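Local atomic coordinates of phosphoglycerate kinase (Coxiella burnetii, PDB entry 4NG4), a protein that catalyses the reversible transfer of a phosphoryl group between 1,3-bisphosphoglycerate and ADP, giving 3-phosphoglycerate and ATP in glycolysis. Residues 230-235 against 254-259; 183-188 against 380-385. One frame throughout, in Å; residues are numbered along the deposited sequence.

Contact 1 of 2, residues 230-235 against 254-259; sequences NTFLKA and QQFWEK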
loop_
_atom_site.group_PDB
_atom_site.type_symbol
_atom_site.label_atom_id
_atom_site.label_comp_id
_atom_site.label_asym_id
_atom_site.label_seq_id
_atom_site.Cartn_x
_atom_site.Cartn_y
_atom_site.Cartn_z
ATOM N N ASN A 230 5.368 -5.026 -21.684
ATOM C CA ASN A 230 4.949 -4.949 -23.081
ATOM C C ASN A 230 5.234 -3.558 -23.701
ATOM O O ASN A 230 5.650 -3.455 -24.849
ATOM C CB ASN A 230 3.457 -5.325 -23.243
ATOM C CG ASN A 230 3.136 -6.756 -22.780
ATOM O OD1 ASN A 230 1.998 -7.062 -22.382
ATOM N ND2 ASN A 230 4.121 -7.626 -22.828
ATOM N N THR A 231 5.026 -2.501 -22.927
ATOM C CA THR A 231 5.382 -1.155 -23.387
ATOM C C THR A 231 6.887 -1.032 -23.614
ATOM O O THR A 231 7.314 -0.461 -24.607
ATOM C CB THR A 231 4.927 -0.026 -22.396
ATOM O OG1 THR A 231 3.513 -0.110 -22.158
ATOM C CG2 THR A 231 5.235 1.343 -22.961
ATOM N N PHE A 232 7.686 -1.569 -22.701
ATOM C CA PHE A 232 9.141 -1.450 -22.803
ATOM C C PHE A 232 9.701 -2.217 -24.003
ATOM O O PHE A 232 10.538 -1.699 -24.759
ATOM C CB PHE A 232 9.821 -1.908 -21.511
ATOM C CG PHE A 232 9.920 -0.832 -20.459
ATOM C CD1 PHE A 232 11.003 0.018 -20.436
ATOM C CD2 PHE A 232 8.949 -0.698 -19.503
ATOM C CE1 PHE A 232 11.115 1.000 -19.480
ATOM C CE2 PHE A 232 9.039 0.270 -18.550
ATOM C CZ PHE A 232 10.132 1.133 -18.536
ATOM N N LEU A 233 9.226 -3.447 -24.167
ATOM C CA LEU A 233 9.569 -4.265 -25.312
ATOM C C LEU A 233 9.258 -3.569 -26.658
ATOM O O LEU A 233 9.945 -3.787 -27.661
ATOM C CB LEU A 233 8.812 -5.592 -25.225
ATOM C CG LEU A 233 9.155 -6.660 -24.164
ATOM C CD1 LEU A 233 8.265 -7.895 -24.329
ATOM C CD2 LEU A 233 10.609 -7.077 -24.252
ATOM N N LYS A 234 8.218 -2.742 -26.689
ATOM C CA LYS A 234 7.821 -2.061 -27.916
ATOM C C LYS A 234 8.636 -0.767 -28.119
ATOM O O LYS A 234 8.944 -0.383 -29.265
ATOM C CB LYS A 234 6.317 -1.777 -27.878
ATOM C CG LYS A 234 5.752 -1.061 -29.097
ATOM C CD LYS A 234 4.339 -1.495 -29.307
ATOM C CE LYS A 234 3.521 -0.512 -30.087
ATOM N NZ LYS A 234 2.107 -1.057 -30.078
ATOM N N ALA A 235 9.002 -0.111 -27.016
ATOM C CA ALA A 235 9.970 0.997 -27.060
ATOM C C ALA A 235 11.300 0.537 -27.611
ATOM O O ALA A 235 11.968 1.307 -28.266
ATOM C CB ALA A 235 10.171 1.601 -25.679
ATOM N N GLN A 254 11.434 4.426 -23.274
ATOM C CA GLN A 254 12.721 4.363 -23.957
ATOM C C GLN A 254 13.752 5.155 -23.199
ATOM O O GLN A 254 14.867 4.695 -22.995
ATOM C CB GLN A 254 12.607 4.899 -25.389
ATOM C CG GLN A 254 13.762 4.470 -26.309
ATOM C CD GLN A 254 14.015 5.424 -27.457
ATOM O OE1 GLN A 254 13.303 6.416 -27.650
ATOM N NE2 GLN A 254 15.052 5.135 -28.219
ATOM N N GLN A 255 13.371 6.348 -22.778
ATOM C CA GLN A 255 14.268 7.201 -22.015
ATOM C C GLN A 255 14.571 6.613 -20.647
ATOM O O GLN A 255 15.665 6.786 -20.124
ATOM C CB GLN A 255 13.651 8.573 -21.841
ATOM C CG GLN A 255 14.599 9.606 -21.295
ATOM C CD GLN A 255 13.858 10.774 -20.726
ATOM O OE1 GLN A 255 13.317 10.708 -19.613
ATOM N NE2 GLN A 255 13.805 11.858 -21.491
ATOM N N PHE A 256 13.598 5.940 -20.053
ATOM C CA PHE A 256 13.833 5.284 -18.773
ATOM C C PHE A 256 14.826 4.128 -18.932
ATOM O O PHE A 256 15.701 3.929 -18.087
ATOM C CB PHE A 256 12.531 4.782 -18.161
ATOM C CG PHE A 256 12.721 4.131 -16.836
ATOM C CD1 PHE A 256 13.075 2.799 -16.751
ATOM C CD2 PHE A 256 12.603 4.859 -15.676
ATOM C CE1 PHE A 256 13.275 2.199 -15.524
ATOM C CE2 PHE A 256 12.816 4.273 -14.459
ATOM C CZ PHE A 256 13.155 2.937 -14.379
ATOM N N TRP A 257 14.689 3.380 -20.026
ATOM C CA TRP A 257 15.634 2.300 -20.355
ATOM C C TRP A 257 17.050 2.848 -20.407
ATOM O O TRP A 257 17.972 2.225 -19.894
ATOM C CB TRP A 257 15.299 1.606 -21.701
ATOM C CG TRP A 257 16.132 0.348 -21.888
ATOM C CD1 TRP A 257 15.845 -0.918 -21.430
ATOM C CD2 TRP A 257 17.398 0.256 -22.528
ATOM N NE1 TRP A 257 16.853 -1.784 -21.757
ATOM C CE2 TRP A 257 17.823 -1.090 -22.427
ATOM C CE3 TRP A 257 18.220 1.180 -23.171
ATOM C CZ2 TRP A 257 19.025 -1.536 -22.970
ATOM C CZ3 TRP A 257 19.414 0.739 -23.707
ATOM C CH2 TRP A 257 19.803 -0.611 -23.609
ATOM N N GLU A 258 17.210 4.010 -21.037
ATOM C CA GLU A 258 18.531 4.617 -21.202
ATOM C C GLU A 258 19.112 5.100 -19.867
ATOM O O GLU A 258 20.264 4.837 -19.567
ATOM C CB GLU A 258 18.461 5.757 -22.211
ATOM C CG GLU A 258 18.177 5.259 -23.626
ATOM C CD GLU A 258 18.003 6.385 -24.644
ATOM O OE1 GLU A 258 18.141 7.580 -24.257
ATOM O OE2 GLU A 258 17.725 6.064 -25.832
ATOM N N LYS A 259 18.296 5.780 -19.068
ATOM C CA LYS A 259 18.683 6.183 -17.723
ATOM C C LYS A 259 19.207 4.997 -16.938
ATOM O O LYS A 259 20.185 5.114 -16.195
ATOM C CB LYS A 259 17.482 6.754 -16.966
ATOM C CG LYS A 259 17.197 8.255 -17.171
ATOM C CD LYS A 259 15.680 8.512 -17.104
ATOM C CE LYS A 259 15.277 9.747 -16.335
ATOM N NZ LYS A 259 13.883 9.581 -15.851
#
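Phe-232 meets Phe-256 with the outer corner of its ring. Its CE1 and CZ straddle a single carbon, Phe-256 CD1, with CE1 3.8 Å from it. The two rings cross at a slant: their centroids are 5.9 Å apart and their planes are turned 73° from each other. Beyond this corner the plane of the Phe-232 ring runs on toward the backbone of the second helix, where Trp-257 N sits at the ring edge, 4.3 Å from Phe-232 CE1. One turn along helix 227-235, the methyl group of Ala-235 rests against the start of segment 254-259. Ala-235 CB is 3.9 Å from Gln-254 N and 4.1 Å from Gln-254 CB. The small side chain lets the two backbones come close here, with the CA atoms of Ala-235 and Gln-254 5.3 Å apart. Gln-254 CG, anti to its own backbone nitrogen (chi1 -162°), passes near Ala-235 O, and the extended amide arm carries on beyond it. The interface is thus apolar in its buried half and fringed by the exposed Gln-254 and Trp-257. The helix segments run almost at right angles, crossing at -84°, which confines the touching residues to a few near the crossing; the axes come within 9.8 Å. Phe-232 and Ala-235 also touch Ala-253, one residue earlier on helix 250-263. Inward, Phe-232 packs on Val-224 and Phe-256 on Leu-222, both of strand 221-226, an edge strand of the parallel sheet of the nucleotide-binding domain. Phe-256 also touches Leu-212 and Leu-216 of helix 209-216, so the side chains of helices 227-235 and 250-263 meet over strand 221-226 and next to helix 209-216.

Contact 2 of 2, residues 183-188 against 380-385; sequences EALSRA and GAFLEF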
loop_
_atom_site.group_PDB
_atom_site.type_symbol
_atom_site.label_atom_id
_atom_site.label_comp_id
_atom_site.label_asym_id
_atom_site.label_seq_id
_atom_site.Cartn_x
_atom_site.Cartn_y
_atom_site.Cartn_z
ATOM N N GLU A 183 8.826 1.333 9.077
ATOM C CA GLU A 183 10.046 0.552 9.295
ATOM C C GLU A 183 10.316 -0.369 8.110
ATOM O O GLU A 183 11.418 -0.377 7.579
ATOM C CB GLU A 183 9.958 -0.277 10.582
ATOM C CG GLU A 183 10.423 0.456 11.828
ATOM C CD GLU A 183 10.410 -0.429 13.071
ATOM O OE1 GLU A 183 10.950 0.007 14.119
ATOM O OE2 GLU A 183 9.864 -1.557 12.995
ATOM N N ALA A 184 9.301 -1.126 7.701
ATOM C CA ALA A 184 9.437 -2.108 6.626
ATOM C C ALA A 184 9.737 -1.460 5.285
ATOM O O ALA A 184 10.707 -1.817 4.617
ATOM C CB ALA A 184 8.183 -2.941 6.520
ATOM N N LEU A 185 8.907 -0.505 4.890
ATOM C CA LEU A 185 9.103 0.163 3.614
ATOM C C LEU A 185 10.474 0.816 3.551
ATOM O O LEU A 185 11.246 0.539 2.630
ATOM C CB LEU A 185 8.016 1.207 3.348
ATOM C CG LEU A 185 6.604 0.713 3.026
ATOM C CD1 LEU A 185 5.832 1.875 2.455
ATOM C CD2 LEU A 185 6.578 -0.453 2.054
ATOM N N SER A 186 10.783 1.660 4.532
ATOM C CA SER A 186 12.015 2.444 4.505
ATOM C C SER A 186 13.247 1.605 4.802
ATOM O O SER A 186 14.323 1.919 4.296
ATOM C CB SER A 186 11.944 3.631 5.465
ATOM O OG SER A 186 11.838 3.188 6.799
ATOM N N ARG A 187 13.102 0.548 5.611
ATOM C CA ARG A 187 14.180 -0.450 5.775
ATOM C C ARG A 187 14.711 -0.896 4.412
ATOM O O ARG A 187 15.924 -0.949 4.199
ATOM C CB ARG A 187 13.707 -1.696 6.549
ATOM C CG ARG A 187 14.548 -2.962 6.286
ATOM C CD ARG A 187 14.185 -4.112 7.207
ATOM N NE ARG A 187 15.034 -5.265 6.929
ATOM C CZ ARG A 187 15.270 -6.277 7.769
ATOM N NH1 ARG A 187 14.715 -6.328 8.986
ATOM N NH2 ARG A 187 16.083 -7.261 7.383
ATOM N N ALA A 188 13.797 -1.216 3.505
ATOM C CA ALA A 188 14.170 -1.665 2.175
ATOM C C ALA A 188 14.263 -0.536 1.167
ATOM O O ALA A 188 14.044 -0.779 -0.029
ATOM C CB ALA A 188 13.173 -2.702 1.680
ATOM N N GLY A 380 -2.785 2.739 -1.919
ATOM C CA GLY A 380 -2.283 4.005 -2.462
ATOM C C GLY A 380 -1.143 4.642 -1.687
ATOM O O GLY A 380 -0.199 5.171 -2.277
ATOM N N ALA A 381 -1.236 4.611 -0.363
ATOM C CA ALA A 381 -0.198 5.184 0.479
ATOM C C ALA A 381 1.058 4.352 0.356
ATOM O O ALA A 381 2.155 4.891 0.368
ATOM C CB ALA A 381 -0.646 5.261 1.914
ATOM N N PHE A 382 0.905 3.039 0.213
ATOM C CA PHE A 382 2.055 2.169 -0.046
ATOM C C PHE A 382 2.804 2.648 -1.287
ATOM O O PHE A 382 4.018 2.838 -1.257
ATOM C CB PHE A 382 1.603 0.713 -0.228
ATOM C CG PHE A 382 2.670 -0.191 -0.771
ATOM C CD1 PHE A 382 3.586 -0.794 0.081
ATOM C CD2 PHE A 382 2.759 -0.443 -2.132
ATOM C CE1 PHE A 382 4.582 -1.628 -0.421
ATOM C CE2 PHE A 382 3.747 -1.267 -2.646
ATOM C CZ PHE A 382 4.664 -1.862 -1.789
ATOM N N LEU A 383 2.051 2.848 -2.369
ATOM C CA LEU A 383 2.604 3.256 -3.664
ATOM C C LEU A 383 3.221 4.650 -3.614
ATOM O O LEU A 383 4.376 4.797 -3.975
ATOM C CB LEU A 383 1.535 3.174 -4.768
ATOM C CG LEU A 383 1.107 1.726 -5.110
ATOM C CD1 LEU A 383 -0.293 1.603 -5.801
ATOM C CD2 LEU A 383 2.192 1.029 -5.940
ATOM N N GLU A 384 2.480 5.659 -3.141
ATOM C CA GLU A 384 3.025 7.035 -3.048
ATOM C C GLU A 384 4.325 7.158 -2.232
ATOM O O GLU A 384 5.150 8.040 -2.511
ATOM C CB GLU A 384 1.971 8.026 -2.516
ATOM C CG GLU A 384 0.846 8.282 -3.520
ATOM C CD GLU A 384 0.030 9.534 -3.243
ATOM O OE1 GLU A 384 0.116 10.096 -2.126
ATOM O OE2 GLU A 384 -0.707 9.950 -4.165
ATOM N N PHE A 385 4.498 6.282 -1.242
ATOM C CA PHE A 385 5.693 6.315 -0.388
ATOM C C PHE A 385 6.907 5.843 -1.174
ATOM O O PHE A 385 7.955 6.489 -1.160
ATOM C CB PHE A 385 5.506 5.464 0.874
ATOM C CG PHE A 385 6.591 5.648 1.883
ATOM C CD1 PHE A 385 6.533 6.689 2.801
ATOM C CD2 PHE A 385 7.680 4.792 1.912
ATOM C CE1 PHE A 385 7.532 6.870 3.727
ATOM C CE2 PHE A 385 8.682 4.964 2.844
ATOM C CZ PHE A 385 8.610 6.006 3.752
#
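Leu-185 reaches across with both of its methyl groups and overlaps two phenyl rings, one with each branch. Leu-185 CD2 goes to Phe-382, lying 3.4 Å from Phe-382 CE1 and 3.6 Å from Phe-382 CD1. The other branch goes to Phe-385: Leu-185 CD1 is 3.5 Å from Phe-385 CD2 and somewhat farther from Phe-385 CG. Both methyls meet their rings at a slant. The stem of the leucine joins in as well, with Leu-185 CB 3.8 Å from Phe-385 CE2. This fork depends on Leu-185 CG lying anti to its carbonyl carbon (chi1 -71°), which carries the branch point across to helix 380-387. The two phenylalanines are three residues apart and thus on the same side of that helix. Helix 176-190 is the interdomain helix of the phosphoglycerate kinase fold, lying in sequence between the last strand of the N-terminal sheet and the first of the nucleotide-binding domain. Helix 380-387 follows strand 374-375 after a short link and runs beside helix 176-190, the short segments inclined at 25° with their axes 11.4 Å apart. At that spacing long side chains bridge the gap. Ser-186 adds a minor touch: its CB is 4.4 Å from Phe-385 CE2, while its hydroxyl turns back to bond Val-182 O of its own helix. On the sheet side, Leu-185 also rests on Ile-353 of strand 351-354, and Phe-382 touches Ser-376.

Overall arrangement
Contact 2 closes a long loop of chain, and contact 1 is nested inside it. The two do not touch: their centres are 25 Å apart and their nearest atoms about 13 Å. The nucleotide site relates them. Asn-230, on the first helix of contact 1, touches the bound ADP, although the side chain of Phe-232 remains about 12 Å from it. In contact 2 the side chain of Phe-382 comes to about 7 Å from ADP. Lys-208, predicted to bind ATP, has its side chain about 8 Å from that of Phe-232 and about 7 Å from that of Phe-382.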